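Local coordinates for protein lipopolysaccharide heptosyltransferase 2 (Escherichia coli, PDB 1PSW) that catalyses the transfer of the second heptose from ADP-L-glycero-beta-D-manno-heptose to the heptosyl-Kdo2-lipid A module during lipopolysaccharide core synthesis, at residues A189-K195 and N268-L272; K195-H201 and Y323-I328; E204-L209 and P332-L336. One frame throughout, in Å; residues are numbered along the deposited sequence.

How the contacts relate
The three contacts run outward through the C-terminal Rossmann-like half of a GT-B glycosyltransferase. Contact 1 lies nearest the interdomain cleft, where donor sugar nucleotides bind in GT-B enzymes; its centre is about 11 Å from that of contact 2, and the two share K195. N268 OD1 accepts a probable hydrogen bond from W197 N (2.8 Å), tying them directly. Contact 2 hands on to contact 3, about 14 Å away between centres: both use helix 199-211, and the W197 ring packs on V335 (CZ2 to CG2, 3.6 Å) and on L205 (CZ3 to CD2, 3.9 Å). Contacts 1 and 3 do not touch; their centres are about 20 Å apart and their nearest atoms about 9 Å.

Contact 1. Residues A189-K195 and N268-L272; sequences AEFGPAK and NDSGL
Two loops at the carboxyl ends of neighbouring parallel strands meet here, closest at A189 and S270 (CA to CA 5.0 Å). A189-G192 forms a type I turn, G192 N to A189 O 3.3 Å; G192, at phi/psi 107/165, occupies a conformation that calls for glycine. A 3-10 turn, 193-195, follows, with K195 N to G192 O at 3.1 Å.

One direct hydrogen bond joins the loops: G271 N donates to E190 OE1 (2.9 Å, 167°). E190 takes chi1 m to reach it, and G271 suits the spot because a CB would lie only 2.5 Å from E190 OE2. Two waters bridge backbones. The first accepts from F191 N (2.9 Å) and donates to D269 O (2.7 Å); the second accepts from D269 N (3.0 Å) and donates to K195 O (2.6 Å).

Of the charges, K195 (m, t, t, t) stretches NZ to 4.3 Å from D269 OD2, beyond a salt bridge; that oxygen is hydrogen-bonded to S290 OG. The small A189 and S270 pack closely, A189 CA 4.1 Å from S270 CB. N268 CB touches K195 O (3.3 Å), and its OD1 accepts from W197 N while ND2 donates to G188 O.

E190 also touches W10 of the N-terminal half, so these loops border the interdomain cleft, a position consistent with the donor-binding side of a GT-B fold.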
loop_
_atom_site.group_PDB
_atom_site.type_symbol
_atom_site.label_atom_id
_atom_site.label_comp_id
_atom_site.label_asym_id
_atom_site.label_seq_id
_atom_site.Cartn_x
_atom_site.Cartn_y
_atom_site.Cartn_z
ATOM N N ALA A 189 5.319 -0.396 10.884
ATOM C CA ALA A 189 5.542 -1.547 10.020
ATOM C C ALA A 189 4.612 -2.660 10.462
ATOM O O ALA A 189 4.666 -3.112 11.606
ATOM C CB ALA A 189 6.991 -2.006 10.108
ATOM N N GLU A 190 3.755 -3.097 9.548
ATOM C CA GLU A 190 2.808 -4.151 9.856
ATOM C C GLU A 190 3.488 -5.468 10.217
ATOM O O GLU A 190 2.993 -6.207 11.067
ATOM C CB GLU A 190 1.846 -4.359 8.681
ATOM C CG GLU A 190 0.983 -3.139 8.385
ATOM C CD GLU A 190 1.460 -2.355 7.173
ATOM O OE1 GLU A 190 2.676 -2.100 7.056
ATOM O OE2 GLU A 190 0.607 -1.984 6.344
ATOM N N PHE A 191 4.626 -5.761 9.595
ATOM C CA PHE A 191 5.316 -7.013 9.886
ATOM C C PHE A 191 6.108 -7.072 11.186
ATOM O O PHE A 191 6.863 -8.017 11.401
ATOM C CB PHE A 191 6.220 -7.411 8.720
ATOM C CG PHE A 191 5.496 -8.124 7.613
ATOM C CD1 PHE A 191 4.470 -7.495 6.916
ATOM C CD2 PHE A 191 5.843 -9.427 7.267
ATOM C CE1 PHE A 191 3.797 -8.152 5.887
ATOM C CE2 PHE A 191 5.177 -10.096 6.240
ATOM C CZ PHE A 191 4.153 -9.455 5.549
ATOM N N GLY A 192 5.948 -6.070 12.049
ATOM C CA GLY A 192 6.643 -6.094 13.324
ATOM C C GLY A 192 7.818 -5.157 13.540
ATOM O O GLY A 192 8.376 -4.613 12.591
ATOM N N PRO A 193 8.230 -4.971 14.805
ATOM C CA PRO A 193 9.342 -4.102 15.205
ATOM C C PRO A 193 10.652 -4.361 14.476
ATOM O O PRO A 193 11.397 -3.429 14.200
ATOM C CB PRO A 193 9.471 -4.373 16.703
ATOM C CG PRO A 193 8.073 -4.675 17.107
ATOM C CD PRO A 193 7.607 -5.587 15.988
ATOM N N ALA A 194 10.928 -5.624 14.167
ATOM C CA ALA A 194 12.163 -5.990 13.489
ATOM C C ALA A 194 12.370 -5.260 12.171
ATOM O O ALA A 194 13.501 -5.070 11.739
ATOM C CB ALA A 194 12.210 -7.502 13.258
ATOM N N LYS A 195 11.289 -4.856 11.521
ATOM C CA LYS A 195 11.422 -4.165 10.249
ATOM C C LYS A 195 11.378 -2.649 10.377
ATOM O O LYS A 195 11.394 -1.939 9.373
ATOM C CB LYS A 195 10.339 -4.652 9.285
ATOM C CG LYS A 195 10.450 -6.138 9.014
ATOM C CD LYS A 195 9.494 -6.609 7.945
ATOM C CE LYS A 195 9.659 -8.104 7.708
ATOM N NZ LYS A 195 8.829 -8.573 6.567
ATOM N N ASN A 268 9.760 2.447 6.232
ATOM C CA ASN A 268 10.256 1.091 6.387
ATOM C C ASN A 268 9.484 0.273 5.347
ATOM O O ASN A 268 8.653 0.809 4.613
ATOM C CB ASN A 268 9.905 0.541 7.776
ATOM C CG ASN A 268 10.363 1.437 8.901
ATOM O OD1 ASN A 268 11.525 1.831 8.972
ATOM N ND2 ASN A 268 9.441 1.750 9.808
ATOM N N ASP A 269 9.744 -1.028 5.309
ATOM C CA ASP A 269 9.039 -1.931 4.402
ATOM C C ASP A 269 7.645 -2.090 5.007
ATOM O O ASP A 269 7.441 -2.903 5.910
ATOM C CB ASP A 269 9.777 -3.274 4.356
ATOM C CG ASP A 269 9.074 -4.324 3.506
ATOM O OD1 ASP A 269 8.182 -3.963 2.710
ATOM O OD2 ASP A 269 9.432 -5.519 3.635
ATOM N N SER A 270 6.697 -1.292 4.523
ATOM C CA SER A 270 5.331 -1.319 5.035
ATOM C C SER A 270 4.293 -0.990 3.964
ATOM O O SER A 270 4.637 -0.688 2.825
ATOM C CB SER A 270 5.196 -0.305 6.169
ATOM O OG SER A 270 5.298 1.014 5.651
ATOM N N GLY A 271 3.018 -1.042 4.342
ATOM C CA GLY A 271 1.956 -0.731 3.400
ATOM C C GLY A 271 1.978 0.687 2.845
ATOM O O GLY A 271 1.720 0.893 1.653
ATOM N N LEU A 272 2.283 1.676 3.680
ATOM C CA LEU A 272 2.300 3.052 3.196
ATOM C C LEU A 272 3.401 3.290 2.175
ATOM O O LEU A 272 3.304 4.208 1.364
ATOM C CB LEU A 272 2.420 4.040 4.361
ATOM C CG LEU A 272 1.178 4.140 5.266
ATOM C CD1 LEU A 272 1.481 5.114 6.405
ATOM C CD2 LEU A 272 -0.037 4.624 4.463
HETATM O O HOH W 1 5.695 -4.425 7.198
HETATM O O HOH W 2 11.947 -2.332 6.867
#

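Contact 2. Residues K195-H201 and Y323-I328; sequences KRWPHYH and YHQSLI
K195 ends a 3-10 turn (phi/psi -96/6); from R196 to P198 the chain is extended (-96/134 at R196, -71/140 at W197), and P198, as N-cap, leads into the helix beginning at H199. Opposite, H324 is the N-cap of the short helix 325-328: its ND1 accepts from S326 N at 3.1 Å, a role its ring nitrogen fills well. The nearest CA pairs are R196 with Y323 (6.6 Å), W197 with L327 (5.4 Å) and P198 with I328 (6.3 Å). A water lies between the backbones, 2.7 Å from R196 O, and accepts from H324 N (2.8 Å).

Y323, chi1 m, lays its ring along R196-P198. P198 CA sits over the ring face, 3.9 Å from the centroid, in a CH-pi contact, and Y323 OH shares a hydrogen bond of 2.6 Å with H199 ND1. The p rotamer of H199 brings ND1 to that hydroxyl, so the two rings meet rim to rim. The second direct bond runs from H201 NE2 to I328 O (2.9 Å, 159°), using a carbonyl at the end of the short helix.

L327 fills the gap between the segments: CD1 approaches K195 C (3.3 Å) and CD2 lies 3.9 Å from W197 CD1. P198 CG and I328 CG1 pack at 3.8 Å. W197 (chi1 t) carries its indole into the interior, where NE1 is hydrogen-bonded to I330 O and the ring meets Y202 edge-to-face.

The arrangement fastens the loop after strand 182-186, as it enters its helix, to the chain leading into C-terminal helix 332-347 of this Rossmann-like domain.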
loop_
_atom_site.group_PDB
_atom_site.type_symbol
_atom_site.label_atom_id
_atom_site.label_comp_id
_atom_site.label_asym_id
_atom_site.label_seq_id
_atom_site.Cartn_x
_atom_site.Cartn_y
_atom_site.Cartn_z
ATOM N N LYS A 195 11.289 -4.856 11.521
ATOM C CA LYS A 195 11.422 -4.165 10.249
ATOM C C LYS A 195 11.378 -2.649 10.377
ATOM O O LYS A 195 11.394 -1.939 9.373
ATOM C CB LYS A 195 10.339 -4.652 9.285
ATOM C CG LYS A 195 10.450 -6.138 9.014
ATOM C CD LYS A 195 9.494 -6.609 7.945
ATOM C CE LYS A 195 9.659 -8.104 7.708
ATOM N NZ LYS A 195 8.829 -8.573 6.567
ATOM N N ARG A 196 11.352 -2.145 11.604
ATOM C CA ARG A 196 11.293 -0.705 11.799
ATOM C C ARG A 196 12.637 -0.032 12.028
ATOM O O ARG A 196 13.473 -0.514 12.791
ATOM C CB ARG A 196 10.382 -0.355 12.978
ATOM C CG ARG A 196 8.908 -0.587 12.725
ATOM C CD ARG A 196 8.067 0.092 13.795
ATOM N NE ARG A 196 7.576 -0.839 14.796
ATOM C CZ ARG A 196 7.052 -0.479 15.964
ATOM N NH1 ARG A 196 6.949 0.805 16.290
ATOM N NH2 ARG A 196 6.629 -1.412 16.810
ATOM N N TRP A 197 12.853 1.082 11.341
ATOM C CA TRP A 197 14.077 1.838 11.555
ATOM C C TRP A 197 13.811 2.399 12.952
ATOM O O TRP A 197 12.682 2.781 13.258
ATOM C CB TRP A 197 14.182 2.964 10.541
ATOM C CG TRP A 197 15.538 3.556 10.424
ATOM C CD1 TRP A 197 16.729 2.895 10.411
ATOM C CD2 TRP A 197 15.839 4.936 10.197
ATOM N NE1 TRP A 197 17.763 3.780 10.170
ATOM C CE2 TRP A 197 17.240 5.034 10.026
ATOM C CE3 TRP A 197 15.055 6.096 10.085
ATOM C CZ2 TRP A 197 17.877 6.252 9.790
ATOM C CZ3 TRP A 197 15.693 7.312 9.841
ATOM C CH2 TRP A 197 17.089 7.374 9.683
ATOM N N PRO A 198 14.832 2.443 13.825
ATOM C CA PRO A 198 14.673 2.954 15.196
ATOM C C PRO A 198 14.032 4.334 15.350
ATOM O O PRO A 198 14.334 5.268 14.604
ATOM C CB PRO A 198 16.098 2.938 15.733
ATOM C CG PRO A 198 16.698 1.758 15.034
ATOM C CD PRO A 198 16.196 1.925 13.613
ATOM N N HIS A 199 13.151 4.449 16.338
ATOM C CA HIS A 199 12.483 5.708 16.621
ATOM C C HIS A 199 13.494 6.842 16.809
ATOM O O HIS A 199 13.246 7.978 16.394
ATOM C CB HIS A 199 11.609 5.596 17.884
ATOM C CG HIS A 199 12.362 5.228 19.127
ATOM N ND1 HIS A 199 12.706 3.929 19.437
ATOM C CD2 HIS A 199 12.847 5.994 20.136
ATOM C CE1 HIS A 199 13.369 3.910 20.579
ATOM N NE2 HIS A 199 13.469 5.150 21.024
ATOM N N TYR A 200 14.632 6.557 17.437
ATOM C CA TYR A 200 15.621 7.611 17.647
ATOM C C TYR A 200 16.339 8.004 16.366
ATOM O O TYR A 200 16.828 9.127 16.247
ATOM C CB TYR A 200 16.626 7.204 18.727
ATOM C CG TYR A 200 17.149 5.794 18.609
ATOM C CD1 TYR A 200 18.269 5.505 17.834
ATOM C CD2 TYR A 200 16.535 4.754 19.297
ATOM C CE1 TYR A 200 18.769 4.212 17.752
ATOM C CE2 TYR A 200 17.016 3.467 19.225
ATOM C CZ TYR A 200 18.134 3.200 18.454
ATOM O OH TYR A 200 18.605 1.917 18.401
ATOM N N HIS A 201 16.425 7.087 15.406
ATOM C CA HIS A 201 17.051 7.443 14.138
ATOM C C HIS A 201 16.097 8.383 13.398
ATOM O O HIS A 201 16.537 9.367 12.800
ATOM C CB HIS A 201 17.351 6.208 13.286
ATOM C CG HIS A 201 18.615 5.498 13.679
ATOM N ND1 HIS A 201 19.549 6.058 14.520
ATOM C CD2 HIS A 201 19.089 4.275 13.343
ATOM C CE1 HIS A 201 20.550 5.206 14.692
ATOM N NE2 HIS A 201 20.295 4.121 13.990
ATOM N N TYR A 323 14.281 -4.170 17.777
ATOM C CA TYR A 323 14.855 -3.710 16.522
ATOM C C TYR A 323 15.934 -4.685 16.054
ATOM O O TYR A 323 16.521 -5.420 16.851
ATOM C CB TYR A 323 15.497 -2.338 16.705
ATOM C CG TYR A 323 14.527 -1.218 17.020
ATOM C CD1 TYR A 323 13.471 -0.919 16.156
ATOM C CD2 TYR A 323 14.700 -0.420 18.148
ATOM C CE1 TYR A 323 12.613 0.154 16.407
ATOM C CE2 TYR A 323 13.855 0.653 18.409
ATOM C CZ TYR A 323 12.811 0.938 17.533
ATOM O OH TYR A 323 11.982 2.013 17.776
ATOM N N HIS A 324 16.199 -4.665 14.753
ATOM C CA HIS A 324 17.203 -5.527 14.155
ATOM C C HIS A 324 18.475 -4.720 13.935
ATOM O O HIS A 324 18.420 -3.549 13.559
ATOM C CB HIS A 324 16.690 -6.091 12.824
ATOM C CG HIS A 324 17.432 -7.303 12.358
ATOM N ND1 HIS A 324 18.653 -7.234 11.719
ATOM C CD2 HIS A 324 17.150 -8.622 12.483
ATOM C CE1 HIS A 324 19.090 -8.456 11.476
ATOM N NE2 HIS A 324 18.196 -9.317 11.931
ATOM N N GLN A 325 19.621 -5.351 14.165
ATOM C CA GLN A 325 20.904 -4.672 14.007
ATOM C C GLN A 325 21.097 -4.067 12.619
ATOM O O GLN A 325 21.695 -2.999 12.475
ATOM C CB GLN A 325 22.056 -5.641 14.293
ATOM C CG GLN A 325 23.400 -4.956 14.468
ATOM C CD GLN A 325 23.415 -4.050 15.681
ATOM O OE1 GLN A 325 23.055 -4.472 16.781
ATOM N NE2 GLN A 325 23.832 -2.804 15.492
ATOM N N SER A 326 20.586 -4.751 11.600
ATOM C CA SER A 326 20.727 -4.278 10.224
ATOM C C SER A 326 20.086 -2.913 9.984
ATOM O O SER A 326 20.521 -2.168 9.106
ATOM C CB SER A 326 20.153 -5.311 9.243
ATOM O OG SER A 326 18.766 -5.517 9.444
ATOM N N LEU A 327 19.049 -2.592 10.756
ATOM C CA LEU A 327 18.370 -1.306 10.630
ATOM C C LEU A 327 19.020 -0.290 11.566
ATOM O O LEU A 327 19.127 0.892 11.240
ATOM C CB LEU A 327 16.876 -1.457 10.937
ATOM C CG LEU A 327 16.035 -1.819 9.690
ATOM C CD1 LEU A 327 14.667 -2.338 10.079
ATOM C CD2 LEU A 327 15.901 -0.580 8.809
ATOM N N ILE A 328 19.445 -0.755 12.736
ATOM C CA ILE A 328 20.119 0.117 13.682
ATOM C C ILE A 328 21.395 0.633 13.008
ATOM O O ILE A 328 21.774 1.787 13.191
ATOM C CB ILE A 328 20.480 -0.649 14.980
ATOM C CG1 ILE A 328 19.201 -0.949 15.767
ATOM C CG2 ILE A 328 21.458 0.162 15.819
ATOM C CD1 ILE A 328 19.378 -1.915 16.924
HETATM O O HOH W 3 14.598 -2.958 13.156
#

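Contact 3. Residues E204-L209 and P332-L336; sequences ELAKQL and PQRVL
This is a helix-helix contact on one side of the parallel sheet of the C-terminal Rossmann-like domain. It sets helix 199-211, which follows strand 182-186, against the start of helix 332-347, the last helix of the chain. The axes of the two short segments approach to 9.7 Å and cross at -48°, and L205 and P332 have the nearest CA atoms (5.3 Å). Residues four apart, L205 with L209 and P332 with L336, supply contacts from both helices; together with the angle, this is consistent with i, i+4 ridges-into-grooves packing.

L205, in the t, p rotamer, reaches between the helices: its CD2 lies 3.8 Å from V335 CG1, and its CD1 is 3.8 Å from L336 CB and 3.9 Å from P332 O. L336, also t, p, meets L209 CD2 through CD1 at 3.8 Å, with L209 in m, t. Beneath, L205 and L209 rest on F185, and L205 and V335 both touch V266, so the pair spans adjacent strands 182-186 and 264-268. P332 suits the first turn of its helix, where no backbone donor is needed within the helix; its compact ring packs by CB on E204 CG (3.7 Å).

Toward solvent, the amide of Q208 closes the seam, NE2 lying 3.8 Å from L336 CD2 and 3.7 Å from Q333 OE1. Q333 NE2 has a weak hydrogen bond to E337. With no hydrogen bond or salt bridge across it, the contact is chiefly apolar, made of leucine, valine and proline side chains with E204 and Q208 at its margin, and so rests on shape fit and burial rather than on directional bonds.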
loop_
_atom_site.group_PDB
_atom_site.type_symbol
_atom_site.label_atom_id
_atom_site.label_comp_id
_atom_site.label_asym_id
_atom_site.label_seq_id
_atom_site.Cartn_x
_atom_site.Cartn_y
_atom_site.Cartn_z
ATOM N N GLU A 204 16.531 11.848 14.933
ATOM C CA GLU A 204 17.762 12.503 14.509
ATOM C C GLU A 204 17.597 13.030 13.081
ATOM O O GLU A 204 18.017 14.143 12.761
ATOM C CB GLU A 204 18.928 11.510 14.579
ATOM C CG GLU A 204 20.263 12.022 14.047
ATOM C CD GLU A 204 20.699 13.322 14.698
ATOM O OE1 GLU A 204 20.686 13.401 15.947
ATOM O OE2 GLU A 204 21.066 14.264 13.962
ATOM N N LEU A 205 16.976 12.228 12.220
ATOM C CA LEU A 205 16.756 12.643 10.834
ATOM C C LEU A 205 15.835 13.858 10.780
ATOM O O LEU A 205 16.016 14.751 9.952
ATOM C CB LEU A 205 16.144 11.499 10.008
ATOM C CG LEU A 205 15.890 11.824 8.521
ATOM C CD1 LEU A 205 17.187 12.270 7.859
ATOM C CD2 LEU A 205 15.325 10.611 7.800
ATOM N N ALA A 206 14.837 13.885 11.657
ATOM C CA ALA A 206 13.906 15.008 11.687
ATOM C C ALA A 206 14.642 16.292 12.091
ATOM O O ALA A 206 14.411 17.360 11.513
ATOM C CB ALA A 206 12.761 14.720 12.661
ATOM N N LYS A 207 15.529 16.191 13.078
ATOM C CA LYS A 207 16.287 17.359 13.528
ATOM C C LYS A 207 17.102 17.921 12.374
ATOM O O LYS A 207 17.174 19.135 12.173
ATOM C CB LYS A 207 17.242 16.988 14.667
ATOM C CG LYS A 207 16.555 16.507 15.915
ATOM C CD LYS A 207 17.565 16.132 16.983
ATOM C CE LYS A 207 16.858 15.594 18.208
ATOM N NZ LYS A 207 17.796 15.058 19.228
ATOM N N GLN A 208 17.728 17.025 11.621
ATOM C CA GLN A 208 18.549 17.418 10.482
ATOM C C GLN A 208 17.716 18.085 9.387
ATOM O O GLN A 208 18.147 19.069 8.782
ATOM C CB GLN A 208 19.244 16.190 9.897
ATOM C CG GLN A 208 20.185 15.474 10.838
ATOM C CD GLN A 208 21.500 16.197 11.014
ATOM O OE1 GLN A 208 21.591 17.192 11.738
ATOM N NE2 GLN A 208 22.530 15.714 10.328
ATOM N N LEU A 209 16.534 17.532 9.122
ATOM C CA LEU A 209 15.652 18.069 8.087
ATOM C C LEU A 209 15.057 19.420 8.474
ATOM O O LEU A 209 14.970 20.334 7.652
ATOM C CB LEU A 209 14.530 17.069 7.768
ATOM C CG LEU A 209 14.960 15.828 6.976
ATOM C CD1 LEU A 209 13.818 14.811 6.891
ATOM C CD2 LEU A 209 15.400 16.257 5.589
ATOM N N PRO A 332 21.306 7.962 10.279
ATOM C CA PRO A 332 20.463 9.052 9.785
ATOM C C PRO A 332 21.209 9.843 8.710
ATOM O O PRO A 332 20.595 10.390 7.797
ATOM C CB PRO A 332 20.217 9.884 11.038
ATOM C CG PRO A 332 20.174 8.837 12.108
ATOM C CD PRO A 332 21.360 7.978 11.752
ATOM N N GLN A 333 22.535 9.899 8.822
ATOM C CA GLN A 333 23.344 10.626 7.845
ATOM C C GLN A 333 23.299 9.947 6.478
ATOM O O GLN A 333 23.231 10.618 5.454
ATOM C CB GLN A 333 24.794 10.744 8.321
ATOM C CG GLN A 333 25.655 11.633 7.431
ATOM C CD GLN A 333 25.067 13.029 7.255
ATOM O OE1 GLN A 333 24.821 13.747 8.228
ATOM N NE2 GLN A 333 24.843 13.418 6.005
ATOM N N ARG A 334 23.334 8.618 6.457
ATOM C CA ARG A 334 23.274 7.892 5.190
ATOM C C ARG A 334 21.934 8.183 4.512
ATOM O O ARG A 334 21.878 8.484 3.318
ATOM C CB ARG A 334 23.423 6.383 5.423
ATOM C CG ARG A 334 23.279 5.531 4.170
ATOM C CD ARG A 334 23.240 4.047 4.522
ATOM N NE ARG A 334 24.519 3.553 5.038
ATOM C CZ ARG A 334 25.484 3.033 4.284
ATOM N NH1 ARG A 334 25.321 2.936 2.971
ATOM N NH2 ARG A 334 26.611 2.610 4.841
ATOM N N VAL A 335 20.858 8.100 5.290
ATOM C CA VAL A 335 19.509 8.349 4.790
ATOM C C VAL A 335 19.342 9.799 4.340
ATOM O O VAL A 335 18.759 10.077 3.287
ATOM C CB VAL A 335 18.449 8.013 5.876
ATOM C CG1 VAL A 335 17.039 8.321 5.365
ATOM C CG2 VAL A 335 18.550 6.536 6.249
ATOM N N LEU A 336 19.862 10.725 5.135
ATOM C CA LEU A 336 19.766 12.144 4.806
ATOM C C LEU A 336 20.422 12.451 3.460
ATOM O O LEU A 336 19.896 13.226 2.663
ATOM C CB LEU A 336 20.422 12.988 5.902
ATOM C CG LEU A 336 20.459 14.496 5.658
ATOM C CD1 LEU A 336 19.040 15.048 5.559
ATOM C CD2 LEU A 336 21.219 15.168 6.792
#